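Local coordinates for PKS (PDB 4OQJ), which probably serves as a ketosynthase of an antibiotic-producing polyketide synthase, condensing acyl units delivered on acyl-carrier proteins, at residues Arg486-Asp491 / Arg522-Ala527; Arg492-Ser497 / Arg690-Pro695. All coordinates share one frame; numbering follows the deposited sequence.

In the fold
Both contacts lie on the same side of the centre of the chain, in what corresponds to the alpha/beta linker region of related synthases, beside the thiolase-fold core. Their centres are 11 Å apart. Helix 474-490 supplies one side of contact 1, and the chain right after it supplies one side of contact 2. The two meet directly. Ala-487 CB packs on Pro-695 CG at 3.6 Å, and Leu-488 CD2 lies 4.1 Å from Leu-494 CD1. A run of apolar side chains therefore passes from Ala-524 and Ala-525 through Leu-488 and Leu-494 to Val-692 and Leu-694, with Ala-487 on Pro-695 as a second link. The potassium-binding residues Ser-292 and Lys-294 belong to neither contact.

Contact 1 of 2, residues Arg486-Asp491 / Arg522-Ala527; sequences RALRKD and RDAALA
Leu-488 and Arg-489, near the C-terminal end of helix 474-490, pack on Ala-524 and Ala-525 of helix 521-530. The two helical segments run roughly antiparallel, with 146° between their directions. Their axes come within 8.3 Å. The nearest alpha carbons are those of Leu-488 and Ala-525.

Leu-488 points at the partner helix and meets it at two levels. Close to the backbone, its CB lies 3.9 Å from Ala-525 CB. Further out, CD1 reaches the methyl of Ala-524 at 3.8 Å. The CG is anti to the carbonyl carbon (chi1 -75°) and carries CD1 across the partner helix, to the methyl of Ala-524. Val-521 and Leu-528 of helix 521-530 also touch this leucine, and Ala-518 of strand 512-518 packs on Ala-524.

Arg-489 comes next, at the exposed margin. Here the aliphatic stem does the work: CG sits 3.7 Å from Ala-525 CB. The Ala-525 methyl thus fits against Leu-488 CB and Arg-489 CG together. Beyond this point the arginine chain bends at chi3 (36°). The guanidinium turns back beside the Arg-486 side chain, whose CG lies 4.0 Å above the plane of one face, off centre toward the rim.

No hydrogen bond or salt bridge joins the segments. The contact is apolar, and alanines form the whole of one side. Their short side chains are consistent with the close approach of the helices. Cohesion here rests on shape and burial, while the arginine contributes methylene carbon and keeps its charge at the exposed side.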
loop_
_atom_site.group_PDB
_atom_site.type_symbol
_atom_site.label_atom_id
_atom_site.label_comp_id
_atom_site.label_asym_id
_atom_site.label_seq_id
_atom_site.Cartn_x
_atom_site.Cartn_y
_atom_site.Cartn_z
ATOM N N ARG A 486 4.180 -35.389 18.578
ATOM C CA ARG A 486 3.179 -34.874 19.496
ATOM C C ARG A 486 1.909 -34.514 18.754
ATOM O O ARG A 486 0.816 -34.864 19.182
ATOM C CB ARG A 486 3.723 -33.649 20.244
ATOM C CG ARG A 486 2.823 -33.129 21.375
ATOM C CD ARG A 486 3.474 -31.971 22.157
ATOM N NE ARG A 486 4.900 -32.201 22.422
ATOM C CZ ARG A 486 5.903 -31.544 21.838
ATOM N NH1 ARG A 486 5.669 -30.582 20.946
ATOM N NH2 ARG A 486 7.159 -31.850 22.152
ATOM N N ALA A 487 2.039 -33.811 17.634
ATOM C CA ALA A 487 0.849 -33.396 16.893
ATOM C C ALA A 487 0.102 -34.628 16.361
ATOM O O ALA A 487 -1.135 -34.646 16.258
ATOM C CB ALA A 487 1.231 -32.454 15.748
ATOM N N LEU A 488 0.853 -35.658 16.001
ATOM C CA LEU A 488 0.238 -36.846 15.427
ATOM C C LEU A 488 -0.533 -37.625 16.511
ATOM O O LEU A 488 -1.649 -38.093 16.265
ATOM C CB LEU A 488 1.299 -37.722 14.748
ATOM C CG LEU A 488 1.825 -37.195 13.396
ATOM C CD1 LEU A 488 2.863 -38.148 12.827
ATOM C CD2 LEU A 488 0.713 -36.953 12.367
ATOM N N ARG A 489 0.032 -37.732 17.711
ATOM C CA ARG A 489 -0.691 -38.340 18.848
ATOM C C ARG A 489 -2.014 -37.644 19.148
ATOM O O ARG A 489 -3.004 -38.293 19.474
ATOM C CB ARG A 489 0.154 -38.298 20.117
ATOM C CG ARG A 489 1.303 -39.264 20.156
ATOM C CD ARG A 489 2.434 -38.719 21.006
ATOM N NE ARG A 489 1.952 -37.972 22.164
ATOM C CZ ARG A 489 2.712 -37.166 22.899
ATOM N NH1 ARG A 489 2.186 -36.530 23.938
ATOM N NH2 ARG A 489 3.994 -36.992 22.594
ATOM N N LYS A 490 -2.016 -36.318 19.045
ATOM C CA LYS A 490 -3.127 -35.498 19.523
ATOM C C LYS A 490 -4.254 -35.302 18.517
ATOM O O LYS A 490 -5.284 -34.719 18.851
ATOM C CB LYS A 490 -2.608 -34.130 19.952
ATOM C CG LYS A 490 -1.759 -34.158 21.216
ATOM C CD LYS A 490 -1.135 -32.794 21.496
ATOM C CE LYS A 490 -2.183 -31.686 21.602
ATOM N NZ LYS A 490 -1.570 -30.354 21.871
ATOM N N ASP A 491 -4.068 -35.769 17.290
ATOM C CA ASP A 491 -5.176 -35.826 16.338
ATOM C C ASP A 491 -5.088 -37.101 15.499
ATOM O O ASP A 491 -4.288 -37.192 14.565
ATOM C CB ASP A 491 -5.186 -34.590 15.437
ATOM C CG ASP A 491 -6.403 -34.545 14.520
ATOM O OD1 ASP A 491 -7.295 -35.417 14.655
ATOM O OD2 ASP A 491 -6.475 -33.629 13.672
ATOM N N ARG A 522 -1.050 -43.240 14.169
ATOM C CA ARG A 522 -0.605 -43.763 15.455
ATOM C C ARG A 522 0.795 -44.364 15.309
ATOM O O ARG A 522 1.716 -44.020 16.058
ATOM C CB ARG A 522 -1.590 -44.809 15.993
ATOM N N ASP A 523 0.948 -45.234 14.318
ATOM C CA ASP A 523 2.234 -45.858 14.002
ATOM C C ASP A 523 3.353 -44.832 13.864
ATOM O O ASP A 523 4.437 -44.977 14.440
ATOM C CB ASP A 523 2.115 -46.659 12.703
ATOM C CG ASP A 523 3.435 -47.275 12.274
ATOM O OD1 ASP A 523 4.003 -48.080 13.054
ATOM O OD2 ASP A 523 3.913 -46.942 11.166
ATOM N N ALA A 524 3.079 -43.794 13.084
ATOM C CA ALA A 524 4.050 -42.740 12.848
ATOM C C ALA A 524 4.414 -42.064 14.155
ATOM O O ALA A 524 5.594 -41.839 14.446
ATOM C CB ALA A 524 3.497 -41.725 11.864
ATOM N N ALA A 525 3.397 -41.760 14.956
ATOM C CA ALA A 525 3.617 -40.998 16.178
ATOM C C ALA A 525 4.615 -41.722 17.067
ATOM O O ALA A 525 5.551 -41.125 17.616
ATOM C CB ALA A 525 2.315 -40.770 16.910
ATOM N N LEU A 526 4.432 -43.028 17.171
ATOM C CA LEU A 526 5.253 -43.821 18.056
ATOM C C LEU A 526 6.669 -43.953 17.518
ATOM O O LEU A 526 7.634 -43.676 18.237
ATOM C CB LEU A 526 4.614 -45.196 18.261
ATOM C CG LEU A 526 5.383 -46.130 19.183
ATOM C CD1 LEU A 526 5.502 -45.548 20.581
ATOM C CD2 LEU A 526 4.696 -47.468 19.213
ATOM N N ALA A 527 6.781 -44.355 16.252
ATOM C CA ALA A 527 8.074 -44.495 15.592
ATOM C C ALA A 527 8.906 -43.224 15.706
ATOM O O ALA A 527 10.093 -43.283 16.037
ATOM C CB ALA A 527 7.875 -44.875 14.139
#

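Contact 2 of 2, residues Arg492-Ser497 / Arg690-Pro695; sequences RDLDLS and RRVPLP
What corresponds to the linker that returns to the ketosynthase late in the chain of related polyketide synthases brings Val-692 and Leu-694 against Leu-494. Leu-494 sits in the turn between helices 474-490 and 496-505. Segment 690-695 is extended and has no regular secondary structure. It runs between this helical region and the core: Arg-691 makes a cation-pi contact with Tyr-123, and Pro-693 touches Thr-277 and His-279. Toward helix 496-505, Val-692 N is hydrogen-bonded to Thr-502 OG1.

Leu-494 points at segment 690-695 and divides its two methyls between two residues. CD2 meets Val-692 CG2 at 4.3 Å. CD1 approaches Leu-694 CD2 at 4.5 Å. Both are loose van der Waals contacts. With CG anti to the carbonyl carbon (chi1 -82°), the leucine fork spans both positions. Val-692 directs its beta carbon at Leu-494, whereas Leu-694 arrives with the tip of its side chain. No hydrogen bond crosses between the segments, and the meeting is methyl on methyl.

Just after Leu-494 the chain enters helix 496-505, and Asp-495 is its N-cap. The carboxylate accepts from a backbone N-H of the first turn and so caps that turn of the helix, next to the leucine. Ser-497 N donates to Asp-495 OD1 at 3.2 Å, with an N-H...O angle of 153°, approaching from 56° out of the carboxylate plane.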
loop_
_atom_site.group_PDB
_atom_site.type_symbol
_atom_site.label_atom_id
_atom_site.label_comp_id
_atom_site.label_asym_id
_atom_site.label_seq_id
_atom_site.Cartn_x
_atom_site.Cartn_y
_atom_site.Cartn_z
ATOM N N ARG A 492 -5.920 -38.084 15.841
ATOM C CA ARG A 492 -5.937 -39.365 15.138
ATOM C C ARG A 492 -6.690 -39.257 13.810
ATOM O O ARG A 492 -6.469 -40.050 12.892
ATOM C CB ARG A 492 -6.571 -40.446 16.020
ATOM N N ASP A 493 -7.572 -38.263 13.718
ATOM C CA ASP A 493 -8.390 -38.047 12.525
ATOM C C ASP A 493 -7.580 -37.556 11.323
ATOM O O ASP A 493 -8.073 -37.594 10.195
ATOM C CB ASP A 493 -9.508 -37.042 12.827
ATOM N N LEU A 494 -6.358 -37.079 11.561
ATOM C CA LEU A 494 -5.487 -36.643 10.471
ATOM C C LEU A 494 -5.322 -37.772 9.468
ATOM O O LEU A 494 -5.157 -38.929 9.847
ATOM C CB LEU A 494 -4.112 -36.208 10.988
ATOM C CG LEU A 494 -3.963 -34.795 11.555
ATOM C CD1 LEU A 494 -2.598 -34.625 12.217
ATOM C CD2 LEU A 494 -4.152 -33.752 10.465
ATOM N N ASP A 495 -5.386 -37.434 8.187
ATOM C CA ASP A 495 -5.114 -38.396 7.129
ATOM C C ASP A 495 -3.601 -38.488 6.897
ATOM O O ASP A 495 -2.958 -37.485 6.604
ATOM C CB ASP A 495 -5.838 -37.978 5.848
ATOM C CG ASP A 495 -5.846 -39.065 4.795
ATOM O OD1 ASP A 495 -5.053 -40.027 4.904
ATOM O OD2 ASP A 495 -6.653 -38.951 3.849
ATOM N N LEU A 496 -3.030 -39.685 7.017
ATOM C CA LEU A 496 -1.585 -39.860 6.834
ATOM C C LEU A 496 -1.109 -39.297 5.491
ATOM O O LEU A 496 -0.007 -38.750 5.381
ATOM C CB LEU A 496 -1.208 -41.338 6.928
ATOM C CG LEU A 496 0.288 -41.616 6.865
ATOM C CD1 LEU A 496 0.987 -41.028 8.082
ATOM C CD2 LEU A 496 0.558 -43.114 6.735
ATOM N N SER A 497 -1.956 -39.444 4.475
ATOM C CA SER A 497 -1.692 -38.922 3.141
ATOM C C SER A 497 -1.418 -37.429 3.178
ATOM O O SER A 497 -0.417 -36.941 2.642
ATOM C CB SER A 497 -2.883 -39.197 2.235
ATOM O OG SER A 497 -2.891 -40.545 1.827
ATOM N N ARG A 690 -3.902 -32.665 -0.314
ATOM C CA ARG A 690 -4.599 -31.898 0.711
ATOM C C ARG A 690 -3.591 -31.341 1.707
ATOM O O ARG A 690 -2.954 -32.093 2.436
ATOM C CB ARG A 690 -5.623 -32.767 1.439
ATOM C CG ARG A 690 -6.737 -33.278 0.562
ATOM C CD ARG A 690 -7.800 -32.222 0.332
ATOM N NE ARG A 690 -8.927 -32.770 -0.415
ATOM C CZ ARG A 690 -8.952 -32.915 -1.738
ATOM N NH1 ARG A 690 -10.023 -33.434 -2.322
ATOM N NH2 ARG A 690 -7.913 -32.546 -2.480
ATOM N N ARG A 691 -3.424 -30.024 1.716
ATOM C CA ARG A 691 -2.522 -29.378 2.662
ATOM C C ARG A 691 -3.212 -29.149 4.004
ATOM O O ARG A 691 -4.339 -28.654 4.045
ATOM C CB ARG A 691 -2.028 -28.045 2.095
ATOM C CG ARG A 691 -1.009 -28.230 1.019
ATOM C CD ARG A 691 -0.738 -26.948 0.306
ATOM N NE ARG A 691 0.399 -27.072 -0.592
ATOM C CZ ARG A 691 0.345 -27.621 -1.800
ATOM N NH1 ARG A 691 -0.791 -28.126 -2.266
ATOM N NH2 ARG A 691 1.440 -27.670 -2.536
ATOM N N VAL A 692 -2.539 -29.494 5.100
ATOM C CA VAL A 692 -3.152 -29.368 6.432
ATOM C C VAL A 692 -2.180 -28.730 7.416
ATOM O O VAL A 692 -0.959 -28.872 7.261
ATOM C CB VAL A 692 -3.606 -30.738 6.982
ATOM C CG1 VAL A 692 -4.647 -31.367 6.062
ATOM C CG2 VAL A 692 -2.413 -31.697 7.136
ATOM N N PRO A 693 -2.710 -28.045 8.443
ATOM C CA PRO A 693 -1.845 -27.451 9.469
ATOM C C PRO A 693 -1.025 -28.478 10.241
ATOM O O PRO A 693 -1.592 -29.402 10.813
ATOM C CB PRO A 693 -2.839 -26.745 10.405
ATOM C CG PRO A 693 -4.054 -26.543 9.599
ATOM C CD PRO A 693 -4.128 -27.715 8.672
ATOM N N LEU A 694 0.295 -28.315 10.245
ATOM C CA LEU A 694 1.186 -29.146 11.048
ATOM C C LEU A 694 2.105 -28.201 11.811
ATOM O O LEU A 694 2.112 -27.009 11.521
ATOM C CB LEU A 694 1.990 -30.095 10.173
ATOM C CG LEU A 694 1.178 -31.104 9.363
ATOM C CD1 LEU A 694 2.058 -31.779 8.345
ATOM C CD2 LEU A 694 0.559 -32.138 10.279
ATOM N N PRO A 695 2.872 -28.712 12.790
ATOM C CA PRO A 695 3.700 -27.765 13.547
ATOM C C PRO A 695 4.680 -27.031 12.646
ATOM O O PRO A 695 5.041 -27.554 11.594
ATOM C CB PRO A 695 4.428 -28.651 14.554
ATOM C CG PRO A 695 3.495 -29.840 14.747
ATOM C CD PRO A 695 2.891 -30.068 13.383
#